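Local coordinates for lysozyme inhibitor LprI-like N-terminal domain-containing protein (Burkholderia thailandensis, PDB 6AR7) that is of unknown function but contains a domain resembling the N-terminal domain of the lysozyme inhibitor LprI, which suggests a possible role in inhibiting lysozyme, at residues 92-104 and 213-225. Sequence-based numbering, arbitrary orientation.
Sequences DEAHLVRAVYETT and RVATLKRFSETVN
Over one face of the Phe-220 ring lies Val-100 CG2, a CH-pi contact 4.2 Å from the centroid, while Tyr-101 CE2, Val-97 CG2 and Glu-93 OE2 come up to its edge. Leu-217 CD2 lies over one face of the Arg-213 guanidinium and Val-100 CG1 over one face of the Tyr-101 ring, both offset toward the rim. Leu-96 CD2 packs 3.6 Å from Phe-220 CE2, and the bulky ring fits as a knob among Leu-96, Val-97, Val-100 and Tyr-101, spanning helix axes 10.2 Å apart. Arg-213 receives Glu-93 at its guanidinium edge: NH1 gives OE2 a nearly straight bond of 2.6 Å (164°), above the carboxylate plane, and NH2 adds a weak one to OE1. Bends at chi2 in both chains (77° in Glu-93) help them meet. Trp-89 NE1 also bonds Glu-93 OE1, and Gln-187 OE1 Arg-213 NE. Near the C-terminal ends, Thr-223 CG2 packs on Tyr-101 and Thr-104; Thr-103 OG1 donates to Val-100 O and accepts from Asn-225 N at 3.0 Å, a double role suited to a hydroxyl; a water links Tyr-101 OH to Thr-223 OG1. An apolar centre thus separates a buried ion pair, its partners probably kept ionised, from an end mixing methyl contacts and hydroxyl bonds, where helices 73-101 and 203-223 pack.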
loop_
_atom_site.group_PDB
_atom_site.type_symbol
_atom_site.label_atom_id
_atom_site.label_comp_id
_atom_site.label_asym_id
_atom_site.label_seq_id
_atom_site.Cartn_x
_atom_site.Cartn_y
_atom_site.Cartn_z
ATOM N N ASP A 92 5.872 -9.091 4.992
ATOM C CA ASP A 92 5.986 -10.196 4.041
ATOM C C ASP A 92 5.976 -9.725 2.591
ATOM O O ASP A 92 6.605 -10.355 1.734
ATOM C CB ASP A 92 4.880 -11.223 4.271
ATOM C CG ASP A 92 5.234 -12.215 5.369
ATOM O OD1 ASP A 92 6.427 -12.293 5.736
ATOM O OD2 ASP A 92 4.340 -12.950 5.830
ATOM N N GLU A 93 5.324 -8.607 2.296
ATOM C CA GLU A 93 5.365 -8.096 0.934
ATOM C C GLU A 93 6.798 -7.765 0.501
ATOM O O GLU A 93 7.146 -7.923 -0.674
ATOM C CB GLU A 93 4.466 -6.869 0.834
ATOM C CG GLU A 93 4.321 -6.300 -0.554
ATOM C CD GLU A 93 3.371 -7.102 -1.416
ATOM O OE1 GLU A 93 2.666 -7.993 -0.883
ATOM O OE2 GLU A 93 3.337 -6.830 -2.636
ATOM N N ALA A 94 7.648 -7.324 1.433
ATOM C CA ALA A 94 9.049 -7.089 1.081
ATOM C C ALA A 94 9.714 -8.363 0.572
ATOM O O ALA A 94 10.548 -8.312 -0.339
ATOM C CB ALA A 94 9.811 -6.523 2.281
ATOM N N HIS A 95 9.361 -9.521 1.148
ATOM C CA HIS A 95 9.904 -10.780 0.646
ATOM C C HIS A 95 9.407 -11.060 -0.763
ATOM O O HIS A 95 10.137 -11.618 -1.587
ATOM C CB HIS A 95 9.504 -11.950 1.553
ATOM C CG HIS A 95 9.906 -11.782 2.985
ATOM N ND1 HIS A 95 11.059 -11.139 3.371
ATOM C CD2 HIS A 95 9.300 -12.181 4.127
ATOM C CE1 HIS A 95 11.148 -11.147 4.688
ATOM N NE2 HIS A 95 10.095 -11.780 5.171
ATOM N N LEU A 96 8.149 -10.714 -1.046
ATOM C CA LEU A 96 7.601 -10.930 -2.380
ATOM C C LEU A 96 8.261 -10.000 -3.386
ATOM O O LEU A 96 8.590 -10.412 -4.505
ATOM C CB LEU A 96 6.084 -10.717 -2.370
ATOM C CG LEU A 96 5.369 -10.717 -3.731
ATOM C CD1 LEU A 96 5.617 -12.025 -4.483
ATOM C CD2 LEU A 96 3.844 -10.481 -3.531
ATOM N N VAL A 97 8.478 -8.747 -2.996
ATOM C CA VAL A 97 9.156 -7.813 -3.889
ATOM C C VAL A 97 10.551 -8.332 -4.238
ATOM O O VAL A 97 10.978 -8.288 -5.397
ATOM C CB VAL A 97 9.195 -6.419 -3.248
ATOM C CG1 VAL A 97 10.138 -5.501 -4.022
ATOM C CG2 VAL A 97 7.798 -5.834 -3.206
ATOM N N ARG A 98 11.283 -8.831 -3.244
ATOM C CA ARG A 98 12.623 -9.335 -3.531
ATOM C C ARG A 98 12.581 -10.561 -4.427
ATOM O O ARG A 98 13.363 -10.664 -5.380
ATOM C CB ARG A 98 13.370 -9.662 -2.244
ATOM C CG ARG A 98 14.771 -10.215 -2.523
ATOM C CD ARG A 98 15.512 -10.573 -1.257
ATOM N NE ARG A 98 14.647 -11.236 -0.289
ATOM C CZ ARG A 98 14.166 -10.649 0.804
ATOM N NH1 ARG A 98 14.473 -9.383 1.072
ATOM N NH2 ARG A 98 13.379 -11.325 1.628
ATOM N N ALA A 99 11.671 -11.495 -4.148
ATOM C CA ALA A 99 11.592 -12.697 -4.966
ATOM C C ALA A 99 11.287 -12.361 -6.420
ATOM O O ALA A 99 11.816 -13.002 -7.329
ATOM C CB ALA A 99 10.525 -13.639 -4.409
ATOM N N VAL A 100 10.451 -11.355 -6.669
ATOM C CA VAL A 100 10.151 -11.000 -8.053
ATOM C C VAL A 100 11.355 -10.331 -8.709
ATOM O O VAL A 100 11.777 -10.714 -9.804
ATOM C CB VAL A 100 8.895 -10.111 -8.134
ATOM C CG1 VAL A 100 8.800 -9.454 -9.513
ATOM C CG2 VAL A 100 7.638 -10.954 -7.868
ATOM N N TYR A 101 11.926 -9.319 -8.060
ATOM C CA TYR A 101 12.931 -8.520 -8.742
ATOM C C TYR A 101 14.327 -9.126 -8.732
ATOM O O TYR A 101 15.171 -8.689 -9.524
ATOM C CB TYR A 101 12.958 -7.111 -8.156
ATOM C CG TYR A 101 11.804 -6.280 -8.657
ATOM C CD1 TYR A 101 11.873 -5.653 -9.897
ATOM C CD2 TYR A 101 10.652 -6.125 -7.902
ATOM C CE1 TYR A 101 10.822 -4.874 -10.363
ATOM C CE2 TYR A 101 9.592 -5.345 -8.358
ATOM C CZ TYR A 101 9.689 -4.724 -9.582
ATOM O OH TYR A 101 8.649 -3.964 -10.035
ATOM N N GLU A 102 14.592 -10.132 -7.903
ATOM C CA GLU A 102 15.883 -10.799 -8.013
ATOM C C GLU A 102 15.974 -11.673 -9.258
ATOM O O GLU A 102 17.061 -12.155 -9.580
ATOM C CB GLU A 102 16.164 -11.629 -6.761
ATOM C CG GLU A 102 15.307 -12.888 -6.633
ATOM C CD GLU A 102 15.725 -13.756 -5.452
ATOM O OE1 GLU A 102 16.724 -13.401 -4.780
ATOM O OE2 GLU A 102 15.056 -14.786 -5.195
ATOM N N THR A 103 14.873 -11.888 -9.973
ATOM C CA THR A 103 14.932 -12.607 -11.241
ATOM C C THR A 103 15.119 -11.675 -12.430
ATOM O O THR A 103 15.076 -12.150 -13.571
ATOM C CB THR A 103 13.664 -13.452 -11.453
ATOM O OG1 THR A 103 12.569 -12.602 -11.823
ATOM C CG2 THR A 103 13.291 -14.206 -10.187
ATOM N N THR A 104 15.297 -10.372 -12.183
ATOM C CA THR A 104 15.427 -9.324 -13.189
ATOM C C THR A 104 16.846 -8.782 -13.225
ATOM O O THR A 104 17.645 -9.008 -12.313
ATOM C CB THR A 104 14.489 -8.143 -12.893
ATOM O OG1 THR A 104 14.981 -7.399 -11.762
ATOM C CG2 THR A 104 13.102 -8.632 -12.586
ATOM N N ARG A 213 -4.083 -3.180 -5.220
ATOM C CA ARG A 213 -3.463 -4.496 -5.203
ATOM C C ARG A 213 -3.485 -5.135 -6.595
ATOM O O ARG A 213 -2.521 -5.806 -6.985
ATOM C CB ARG A 213 -4.156 -5.387 -4.167
ATOM C CG ARG A 213 -3.454 -6.741 -3.938
ATOM C CD ARG A 213 -2.002 -6.562 -3.523
ATOM N NE ARG A 213 -1.390 -7.833 -3.113
ATOM C CZ ARG A 213 -0.090 -7.992 -2.855
ATOM N NH1 ARG A 213 0.731 -6.960 -2.968
ATOM N NH2 ARG A 213 0.394 -9.178 -2.486
ATOM N N VAL A 214 -4.555 -4.920 -7.369
ATOM C CA VAL A 214 -4.585 -5.413 -8.753
ATOM C C VAL A 214 -3.361 -4.913 -9.526
ATOM O O VAL A 214 -2.680 -5.680 -10.225
ATOM C CB VAL A 214 -5.886 -4.989 -9.465
ATOM C CG1 VAL A 214 -5.782 -5.291 -10.945
ATOM C CG2 VAL A 214 -7.135 -5.701 -8.892
ATOM N N ALA A 215 -3.082 -3.610 -9.422
ATOM C CA ALA A 215 -1.985 -3.007 -10.175
ATOM C C ALA A 215 -0.630 -3.577 -9.755
ATOM O O ALA A 215 0.236 -3.829 -10.600
ATOM C CB ALA A 215 -2.016 -1.488 -10.004
ATOM N N THR A 216 -0.431 -3.798 -8.456
ATOM C CA THR A 216 0.807 -4.415 -8.000
ATOM C C THR A 216 0.974 -5.818 -8.587
ATOM O O THR A 216 2.021 -6.142 -9.158
ATOM C CB THR A 216 0.838 -4.474 -6.468
ATOM O OG1 THR A 216 0.784 -3.146 -5.909
ATOM C CG2 THR A 216 2.103 -5.170 -5.998
ATOM N N LEU A 217 -0.057 -6.659 -8.466
ATOM C CA LEU A 217 0.040 -8.032 -8.955
ATOM C C LEU A 217 0.221 -8.061 -10.466
ATOM O O LEU A 217 0.935 -8.919 -10.998
ATOM C CB LEU A 217 -1.209 -8.824 -8.555
ATOM C CG LEU A 217 -1.468 -9.018 -7.058
ATOM C CD1 LEU A 217 -2.729 -9.815 -6.858
ATOM C CD2 LEU A 217 -0.287 -9.670 -6.337
ATOM N N LYS A 218 -0.421 -7.130 -11.178
ATOM C CA LYS A 218 -0.270 -7.086 -12.631
ATOM C C LYS A 218 1.168 -6.764 -13.015
ATOM O O LYS A 218 1.746 -7.386 -13.917
ATOM C CB LYS A 218 -1.242 -6.066 -13.222
ATOM C CG LYS A 218 -1.119 -5.856 -14.715
ATOM C CD LYS A 218 -2.106 -4.796 -15.197
ATOM C CE LYS A 218 -2.101 -4.688 -16.719
ATOM N NZ LYS A 218 -1.869 -3.288 -17.179
ATOM N N ARG A 219 1.751 -5.771 -12.353
ATOM C CA ARG A 219 3.133 -5.426 -12.632
ATOM C C ARG A 219 4.051 -6.588 -12.314
ATOM O O ARG A 219 4.963 -6.893 -13.089
ATOM C CB ARG A 219 3.549 -4.181 -11.841
ATOM C CG ARG A 219 5.000 -3.835 -12.031
ATOM C CD ARG A 219 5.339 -2.446 -11.433
ATOM N NE ARG A 219 4.426 -1.422 -11.945
ATOM C CZ ARG A 219 4.521 -0.855 -13.144
ATOM N NH1 ARG A 219 5.504 -1.197 -13.969
ATOM N NH2 ARG A 219 3.629 0.054 -13.522
ATOM N N PHE A 220 3.822 -7.258 -11.179
ATOM C CA PHE A 220 4.614 -8.437 -10.853
ATOM C C PHE A 220 4.524 -9.464 -11.966
ATOM O O PHE A 220 5.531 -10.062 -12.362
ATOM C CB PHE A 220 4.124 -9.064 -9.553
ATOM C CG PHE A 220 4.592 -8.376 -8.328
ATOM C CD1 PHE A 220 5.737 -7.612 -8.341
ATOM C CD2 PHE A 220 3.877 -8.494 -7.149
ATOM C CE1 PHE A 220 6.169 -7.008 -7.201
ATOM C CE2 PHE A 220 4.304 -7.874 -5.998
ATOM C CZ PHE A 220 5.448 -7.125 -6.026
ATOM N N SER A 221 3.303 -9.719 -12.446
ATOM C CA SER A 221 3.111 -10.760 -13.447
ATOM C C SER A 221 3.844 -10.429 -14.734
ATOM O O SER A 221 4.272 -11.338 -15.452
ATOM C CB SER A 221 1.621 -10.966 -13.730
ATOM O OG SER A 221 1.115 -9.883 -14.490
ATOM N N GLU A 222 4.029 -9.141 -15.023
ATOM C CA GLU A 222 4.764 -8.705 -16.204
ATOM C C GLU A 222 6.259 -8.608 -15.956
ATOM O O GLU A 222 7.027 -8.396 -16.902
ATOM C CB GLU A 222 4.254 -7.341 -16.669
ATOM C CG GLU A 222 2.797 -7.327 -17.088
ATOM C CD GLU A 222 2.233 -5.913 -17.135
ATOM O OE1 GLU A 222 2.828 -5.012 -16.498
ATOM O OE2 GLU A 222 1.193 -5.697 -17.789
ATOM N N THR A 223 6.690 -8.784 -14.718
ATOM C CA THR A 223 8.077 -8.587 -14.342
ATOM C C THR A 223 8.801 -9.883 -14.025
ATOM O O THR A 223 9.927 -10.078 -14.485
ATOM C CB THR A 223 8.152 -7.648 -13.126
ATOM O OG1 THR A 223 7.557 -6.383 -13.454
ATOM C CG2 THR A 223 9.593 -7.437 -12.707
ATOM N N VAL A 224 8.172 -10.787 -13.267
ATOM C CA VAL A 224 8.875 -11.968 -12.796
ATOM C C VAL A 224 9.323 -12.798 -13.984
ATOM O O VAL A 224 8.640 -12.874 -15.015
ATOM C CB VAL A 224 8.003 -12.798 -11.833
ATOM C CG1 VAL A 224 6.906 -13.585 -12.598
ATOM C CG2 VAL A 224 8.886 -13.742 -11.010
ATOM N N ASN A 225 10.507 -13.396 -13.846
ATOM C CA ASN A 225 11.151 -14.193 -14.884
ATOM C C ASN A 225 11.456 -15.562 -14.291
ATOM O O ASN A 225 12.281 -15.676 -13.379
ATOM C CB ASN A 225 12.423 -13.503 -15.381
ATOM C CG ASN A 225 13.052 -14.218 -16.555
ATOM O OD1 ASN A 225 12.472 -15.149 -17.109
ATOM N ND2 ASN A 225 14.254 -13.791 -16.936
HETATM O O HOH W 1 8.642 -3.959 -12.571
#